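Local coordinates for protein MS5a (Brassica napus, PDB 6L77) that is a meiosis-related protein with cystatin-like folds, whose molecular role is not settled but which probably enhances papain activity rather than inhibiting it, at residues Arg123-His136 and Val166-Leu180. Sequence-based numbering, arbitrary orientation. Where two conformers were deposited one is given.
Sequences RFLYKMQKSDWEEH and VVVETEENVPRETVL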
loop_
_atom_site.group_PDB
_atom_site.type_symbol
_atom_site.label_atom_id
_atom_site.label_comp_id
_atom_site.label_asym_id
_atom_site.label_seq_id
_atom_site.Cartn_x
_atom_site.Cartn_y
_atom_site.Cartn_z
ATOM N N ARG A 123 21.039 8.945 -6.586
ATOM C CA ARG A 123 19.724 8.649 -6.041
ATOM C C ARG A 123 18.652 9.304 -6.908
ATOM O O ARG A 123 18.829 10.430 -7.381
ATOM C CB ARG A 123 19.602 9.146 -4.609
ATOM C CG ARG A 123 20.528 8.433 -3.638
ATOM C CD ARG A 123 20.405 9.005 -2.245
ATOM N NE ARG A 123 19.073 8.821 -1.668
ATOM C CZ ARG A 123 18.757 9.247 -0.451
ATOM N NH1 ARG A 123 19.686 9.874 0.271
ATOM N NH2 ARG A 123 17.543 9.071 0.034
ATOM N N PHE A 124 17.539 8.599 -7.105
ATOM C CA PHE A 124 16.500 9.028 -8.049
ATOM C C PHE A 124 15.200 9.272 -7.298
ATOM O O PHE A 124 14.492 8.326 -6.950
ATOM C CB PHE A 124 16.362 7.986 -9.148
ATOM C CG PHE A 124 17.680 7.620 -9.727
ATOM C CD1 PHE A 124 18.414 8.571 -10.423
ATOM C CD2 PHE A 124 18.239 6.377 -9.496
ATOM C CE1 PHE A 124 19.661 8.273 -10.936
ATOM C CE2 PHE A 124 19.487 6.066 -9.995
ATOM C CZ PHE A 124 20.205 7.021 -10.722
ATOM N N LEU A 125 14.890 10.545 -7.053
ATOM C CA LEU A 125 13.737 10.945 -6.253
ATOM C C LEU A 125 12.751 11.729 -7.109
ATOM O O LEU A 125 13.150 12.571 -7.914
ATOM C CB LEU A 125 14.175 11.789 -5.039
ATOM C CG LEU A 125 14.872 10.953 -3.954
ATOM C CD1 LEU A 125 16.352 10.828 -4.241
ATOM C CD2 LEU A 125 14.653 11.556 -2.574
ATOM N N TYR A 126 11.465 11.446 -6.927
ATOM C CA TYR A 126 10.403 12.018 -7.749
ATOM C C TYR A 126 9.448 12.768 -6.834
ATOM O O TYR A 126 8.721 12.145 -6.053
ATOM C CB TYR A 126 9.675 10.919 -8.533
ATOM C CG TYR A 126 10.596 10.162 -9.457
ATOM C CD1 TYR A 126 11.479 9.208 -8.960
ATOM C CD2 TYR A 126 10.607 10.412 -10.825
ATOM C CE1 TYR A 126 12.351 8.535 -9.800
ATOM C CE2 TYR A 126 11.465 9.732 -11.669
ATOM C CZ TYR A 126 12.330 8.782 -11.143
ATOM O OH TYR A 126 13.209 8.095 -11.960
ATOM N N LYS A 127 9.465 14.099 -6.921
ATOM C CA LYS A 127 8.528 14.949 -6.191
ATOM C C LYS A 127 7.209 14.966 -6.951
ATOM O O LYS A 127 7.106 15.580 -8.023
ATOM C CB LYS A 127 9.062 16.372 -6.036
ATOM C CG LYS A 127 10.400 16.509 -5.332
ATOM C CD LYS A 127 10.748 17.991 -5.128
ATOM C CE LYS A 127 12.212 18.202 -4.759
ATOM N NZ LYS A 127 12.543 19.638 -4.513
HETATM N N MSE A 128 6.201 14.313 -6.392
HETATM C CA MSE A 128 4.931 14.135 -7.091
HETATM C C MSE A 128 4.069 15.384 -7.026
HETATM O O MSE A 128 4.131 16.145 -6.061
HETATM C CB MSE A 128 4.164 12.946 -6.514
HETATM C CG MSE A 128 4.840 11.597 -6.762
HETATM SE SE MSE A 128 5.394 11.379 -8.655
HETATM C CE MSE A 128 6.256 9.614 -8.489
ATOM N N GLN A 129 3.291 15.601 -8.083
ATOM C CA GLN A 129 2.300 16.662 -8.131
ATOM C C GLN A 129 0.956 16.092 -7.683
ATOM O O GLN A 129 0.733 14.886 -7.728
ATOM C CB GLN A 129 2.193 17.238 -9.551
ATOM C CG GLN A 129 1.464 18.572 -9.645
ATOM C CD GLN A 129 0.463 18.623 -10.796
ATOM O OE1 GLN A 129 -0.755 18.583 -10.580
ATOM N NE2 GLN A 129 0.975 18.717 -12.023
ATOM N N LYS A 130 0.064 16.982 -7.240
ATOM C CA LYS A 130 -1.265 16.561 -6.801
ATOM C C LYS A 130 -1.947 15.688 -7.841
ATOM O O LYS A 130 -2.552 14.665 -7.503
ATOM C CB LYS A 130 -2.117 17.796 -6.499
ATOM C CG LYS A 130 -3.467 17.529 -5.873
ATOM C CD LYS A 130 -3.947 18.813 -5.190
ATOM C CE LYS A 130 -5.265 18.611 -4.465
ATOM N NZ LYS A 130 -6.379 18.320 -5.409
ATOM N N SER A 131 -1.850 16.070 -9.120
ATOM C CA SER A 131 -2.441 15.252 -10.170
ATOM C C SER A 131 -1.828 13.862 -10.202
ATOM O O SER A 131 -2.531 12.888 -10.497
ATOM C CB SER A 131 -2.281 15.933 -11.530
ATOM O OG SER A 131 -0.912 15.995 -11.901
ATOM N N ASP A 132 -0.534 13.740 -9.886
ATOM C CA ASP A 132 0.112 12.425 -9.914
ATOM C C ASP A 132 -0.519 11.464 -8.910
ATOM O O ASP A 132 -0.821 10.308 -9.242
ATOM C CB ASP A 132 1.606 12.558 -9.630
ATOM C CG ASP A 132 2.366 13.223 -10.758
ATOM O OD1 ASP A 132 2.038 12.980 -11.937
ATOM O OD2 ASP A 132 3.305 13.985 -10.449
ATOM N N TRP A 133 -0.693 11.903 -7.659
ATOM C CA TRP A 133 -1.269 10.964 -6.702
ATOM C C TRP A 133 -2.772 10.824 -6.880
ATOM O O TRP A 133 -3.316 9.747 -6.627
ATOM C CB TRP A 133 -0.926 11.337 -5.250
ATOM C CG TRP A 133 -1.465 12.626 -4.672
ATOM C CD1 TRP A 133 -2.763 12.906 -4.310
ATOM C CD2 TRP A 133 -0.695 13.773 -4.306
ATOM N NE1 TRP A 133 -2.840 14.174 -3.774
ATOM C CE2 TRP A 133 -1.586 14.727 -3.766
ATOM C CE3 TRP A 133 0.664 14.094 -4.402
ATOM C CZ2 TRP A 133 -1.160 15.963 -3.312
ATOM C CZ3 TRP A 133 1.082 15.326 -3.955
ATOM C CH2 TRP A 133 0.173 16.250 -3.420
ATOM N N GLU A 134 -3.453 11.867 -7.355
ATOM C CA GLU A 134 -4.882 11.722 -7.600
ATOM C C GLU A 134 -5.161 10.705 -8.696
ATOM O O GLU A 134 -6.180 10.008 -8.644
ATOM C CB GLU A 134 -5.501 13.071 -7.946
ATOM C CG GLU A 134 -5.611 13.993 -6.749
ATOM C CD GLU A 134 -6.326 15.287 -7.080
ATOM O OE1 GLU A 134 -6.442 15.611 -8.284
ATOM O OE2 GLU A 134 -6.775 15.973 -6.135
ATOM N N GLU A 135 -4.266 10.575 -9.674
ATOM C CA GLU A 135 -4.480 9.604 -10.740
ATOM C C GLU A 135 -3.954 8.209 -10.420
ATOM O O GLU A 135 -4.219 7.280 -11.188
ATOM C CB GLU A 135 -3.851 10.104 -12.044
ATOM C CG GLU A 135 -4.630 11.261 -12.667
ATOM C CD GLU A 135 -3.778 12.123 -13.585
ATOM O OE1 GLU A 135 -4.331 13.066 -14.194
ATOM O OE2 GLU A 135 -2.558 11.862 -13.686
ATOM N N HIS A 136 -3.229 8.021 -9.315
ATOM C CA HIS A 136 -2.686 6.707 -8.971
ATOM C C HIS A 136 -3.001 6.430 -7.505
ATOM O O HIS A 136 -2.212 6.769 -6.622
ATOM C CB HIS A 136 -1.194 6.648 -9.274
ATOM C CG HIS A 136 -0.879 6.948 -10.706
ATOM N ND1 HIS A 136 -0.653 8.227 -11.165
ATOM C CD2 HIS A 136 -0.819 6.142 -11.791
ATOM C CE1 HIS A 136 -0.443 8.193 -12.469
ATOM N NE2 HIS A 136 -0.534 6.941 -12.873
ATOM N N VAL A 166 4.073 14.169 -1.668
ATOM C CA VAL A 166 4.488 12.786 -1.892
ATOM C C VAL A 166 5.825 12.816 -2.618
ATOM O O VAL A 166 5.983 13.552 -3.594
ATOM C CB VAL A 166 3.457 11.979 -2.710
ATOM C CG1 VAL A 166 3.971 10.568 -2.985
ATOM C CG2 VAL A 166 2.122 11.907 -1.991
ATOM N N VAL A 167 6.783 12.031 -2.139
ATOM C CA VAL A 167 8.060 11.845 -2.819
ATOM C C VAL A 167 8.272 10.346 -2.965
ATOM O O VAL A 167 8.045 9.598 -2.015
ATOM C CB VAL A 167 9.222 12.493 -2.038
ATOM C CG1 VAL A 167 10.576 12.080 -2.614
ATOM C CG2 VAL A 167 9.069 14.016 -2.031
ATOM N N VAL A 168 8.685 9.903 -4.152
ATOM C CA VAL A 168 8.981 8.493 -4.392
ATOM C C VAL A 168 10.443 8.364 -4.793
ATOM O O VAL A 168 10.940 9.153 -5.603
ATOM C CB VAL A 168 8.074 7.890 -5.483
ATOM C CG1 VAL A 168 8.447 6.429 -5.715
ATOM C CG2 VAL A 168 6.599 8.002 -5.080
ATOM N N GLU A 169 11.126 7.366 -4.235
ATOM C CA GLU A 169 12.511 7.084 -4.577
ATOM C C GLU A 169 12.598 5.705 -5.214
ATOM O O GLU A 169 12.016 4.733 -4.706
ATOM C CB GLU A 169 13.439 7.179 -3.356
ATOM C CG GLU A 169 14.896 6.851 -3.703
ATOM C CD GLU A 169 15.914 7.279 -2.646
ATOM O OE1 GLU A 169 15.505 7.736 -1.558
ATOM O OE2 GLU A 169 17.131 7.162 -2.918
ATOM N N THR A 170 13.315 5.628 -6.331
ATOM C CA THR A 170 13.559 4.385 -7.045
ATOM C C THR A 170 15.044 4.065 -7.019
ATOM O O THR A 170 15.883 4.910 -6.703
ATOM C CB THR A 170 13.097 4.461 -8.508
ATOM O OG1 THR A 170 13.846 5.482 -9.172
ATOM C CG2 THR A 170 11.604 4.780 -8.594
ATOM N N GLU A 171 15.347 2.826 -7.404
ATOM C CA GLU A 171 16.712 2.334 -7.504
ATOM C C GLU A 171 17.342 2.639 -8.856
ATOM O O GLU A 171 18.568 2.595 -8.980
ATOM C CB GLU A 171 16.716 0.817 -7.245
ATOM C CG GLU A 171 15.682 0.413 -6.176
ATOM C CD GLU A 171 15.593 -1.092 -5.914
ATOM O OE1 GLU A 171 15.937 -1.896 -6.807
ATOM O OE2 GLU A 171 15.165 -1.465 -4.801
ATOM N N GLU A 172 16.526 2.972 -9.856
ATOM C CA GLU A 172 16.978 3.187 -11.217
ATOM C C GLU A 172 16.362 4.471 -11.747
ATOM O O GLU A 172 15.250 4.852 -11.358
ATOM C CB GLU A 172 16.577 2.032 -12.138
ATOM C CG GLU A 172 16.913 0.652 -11.622
ATOM C CD GLU A 172 16.150 -0.426 -12.365
ATOM O OE1 GLU A 172 15.325 -0.077 -13.242
ATOM O OE2 GLU A 172 16.371 -1.620 -12.070
ATOM N N ASN A 173 17.088 5.111 -12.655
ATOM C CA ASN A 173 16.674 6.374 -13.256
ATOM C C ASN A 173 15.653 6.093 -14.357
ATOM O O ASN A 173 16.024 5.810 -15.498
ATOM C CB ASN A 173 17.893 7.106 -13.800
ATOM C CG ASN A 173 17.577 8.520 -14.233
ATOM O OD1 ASN A 173 16.436 8.827 -14.565
ATOM N ND2 ASN A 173 18.580 9.381 -14.236
ATOM N N VAL A 174 14.366 6.218 -14.039
ATOM C CA VAL A 174 13.313 5.829 -14.979
ATOM C C VAL A 174 12.356 7.000 -15.180
ATOM O O VAL A 174 12.357 7.961 -14.393
ATOM C CB VAL A 174 12.555 4.572 -14.489
ATOM C CG1 VAL A 174 13.520 3.400 -14.342
ATOM C CG2 VAL A 174 11.838 4.843 -13.170
ATOM N N PRO A 175 11.519 6.956 -16.228
ATOM C CA PRO A 175 10.520 8.025 -16.401
ATOM C C PRO A 175 9.522 8.021 -15.254
ATOM O O PRO A 175 9.203 6.978 -14.678
ATOM C CB PRO A 175 9.838 7.676 -17.735
ATOM C CG PRO A 175 10.815 6.816 -18.458
ATOM C CD PRO A 175 11.490 6.015 -17.364
ATOM N N ARG A 176 9.010 9.214 -14.942
ATOM C CA ARG A 176 8.023 9.356 -13.872
ATOM C C ARG A 176 6.830 8.430 -14.082
ATOM O O ARG A 176 6.310 7.855 -13.122
ATOM C CB ARG A 176 7.568 10.816 -13.799
ATOM C CG ARG A 176 6.469 11.133 -12.774
ATOM C CD ARG A 176 6.275 12.667 -12.763
ATOM N NE ARG A 176 7.464 13.273 -12.172
ATOM C CZ ARG A 176 7.452 14.061 -11.107
ATOM N NH1 ARG A 176 6.294 14.405 -10.550
ATOM N NH2 ARG A 176 8.597 14.513 -10.608
ATOM N N GLU A 177 6.385 8.266 -15.332
ATOM C CA GLU A 177 5.245 7.390 -15.597
ATOM C C GLU A 177 5.519 5.964 -15.128
ATOM O O GLU A 177 4.619 5.284 -14.615
ATOM C CB GLU A 177 4.907 7.405 -17.091
ATOM C CG GLU A 177 4.800 8.791 -17.701
ATOM C CD GLU A 177 6.137 9.302 -18.213
ATOM O OE1 GLU A 177 6.521 8.944 -19.351
ATOM O OE2 GLU A 177 6.814 10.038 -17.469
ATOM N N THR A 178 6.754 5.492 -15.304
ATOM C CA THR A 178 7.120 4.163 -14.821
ATOM C C THR A 178 7.040 4.087 -13.306
ATOM O O THR A 178 6.582 3.080 -12.749
ATOM C CB THR A 178 8.531 3.819 -15.298
ATOM O OG1 THR A 178 8.541 3.804 -16.729
ATOM C CG2 THR A 178 8.972 2.461 -14.770
ATOM N N VAL A 179 7.479 5.143 -12.616
ATOM C CA VAL A 179 7.432 5.134 -11.157
ATOM C C VAL A 179 6.004 4.953 -10.665
ATOM O O VAL A 179 5.753 4.253 -9.675
ATOM C CB VAL A 179 8.060 6.426 -10.608
ATOM C CG1 VAL A 179 8.031 6.438 -9.096
ATOM C CG2 VAL A 179 9.512 6.562 -11.100
ATOM N N LEU A 180 5.045 5.583 -11.338
ATOM C CA LEU A 180 3.655 5.576 -10.882
ATOM C C LEU A 180 2.854 4.366 -11.351
ATOM O O LEU A 180 1.923 3.946 -10.650
ATOM C CB LEU A 180 2.954 6.849 -11.365
ATOM C CG LEU A 180 3.426 8.130 -10.693
ATOM C CD1 LEU A 180 3.173 9.353 -11.594
ATOM C CD2 LEU A 180 2.695 8.268 -9.359
HETATM O O HOH W 1 17.739 6.119 -5.419
#
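Arg176 reaches back from the first turn of helix 176-181 to grip the backbone of Lys127 end-on, NH1 and NH2 both donating to the one carbonyl oxygen, with NH1 the nearer at 2.9 Å from Lys127 O. Both nitrogens come from the same face, well above the carbonyl plane. Arg176 NH1 also makes a salt bridge to Asp132 OD2 at 3.0 Å, while the selenium of selenomethionine Met128 lies over one face of the guanidinium. Asp132 OD2 takes Gln129 N from the opposite face of its carboxylate, part of the capping box that starts helix 130-135, so one oxygen ties two helix starts together. The segments pair as antiparallel strands, 124-127 forming an outer edge of the cystatin-like sheet of this C-terminal part of MS5, beside 161-170; Tyr126 N donates to Val168 O at 2.7 Å and Val168 N returns the bond to Tyr126 O. With CG anti to the carbonyl carbon (chi1 -60°), the Tyr126 ring is turned against helix 176-181, one face covered by Val179 CG2, 3.6 Å from the ring centroid. Tyr126 OH donates to Val174 O at 2.6 Å, just ahead of that helix. A phenylalanine here would keep the ring face against Val179 but would probably leave Val174 O without this donor and the turn before the helix less firmly fixed. Met128 CE packs against Val168 CG2, Val179 CG1 and Leu180 CG. Farther along, Leu180 CB stands 3.7 Å from the centroid of the His136 ring, which is held by ND1 donating to Asp132 O and by a hydrogen bond between NE2 and Lys181. At the other end Arg123 meets Glu169 side-on, NE to OE2 and NH2 to OE1, the two planes only 17° apart.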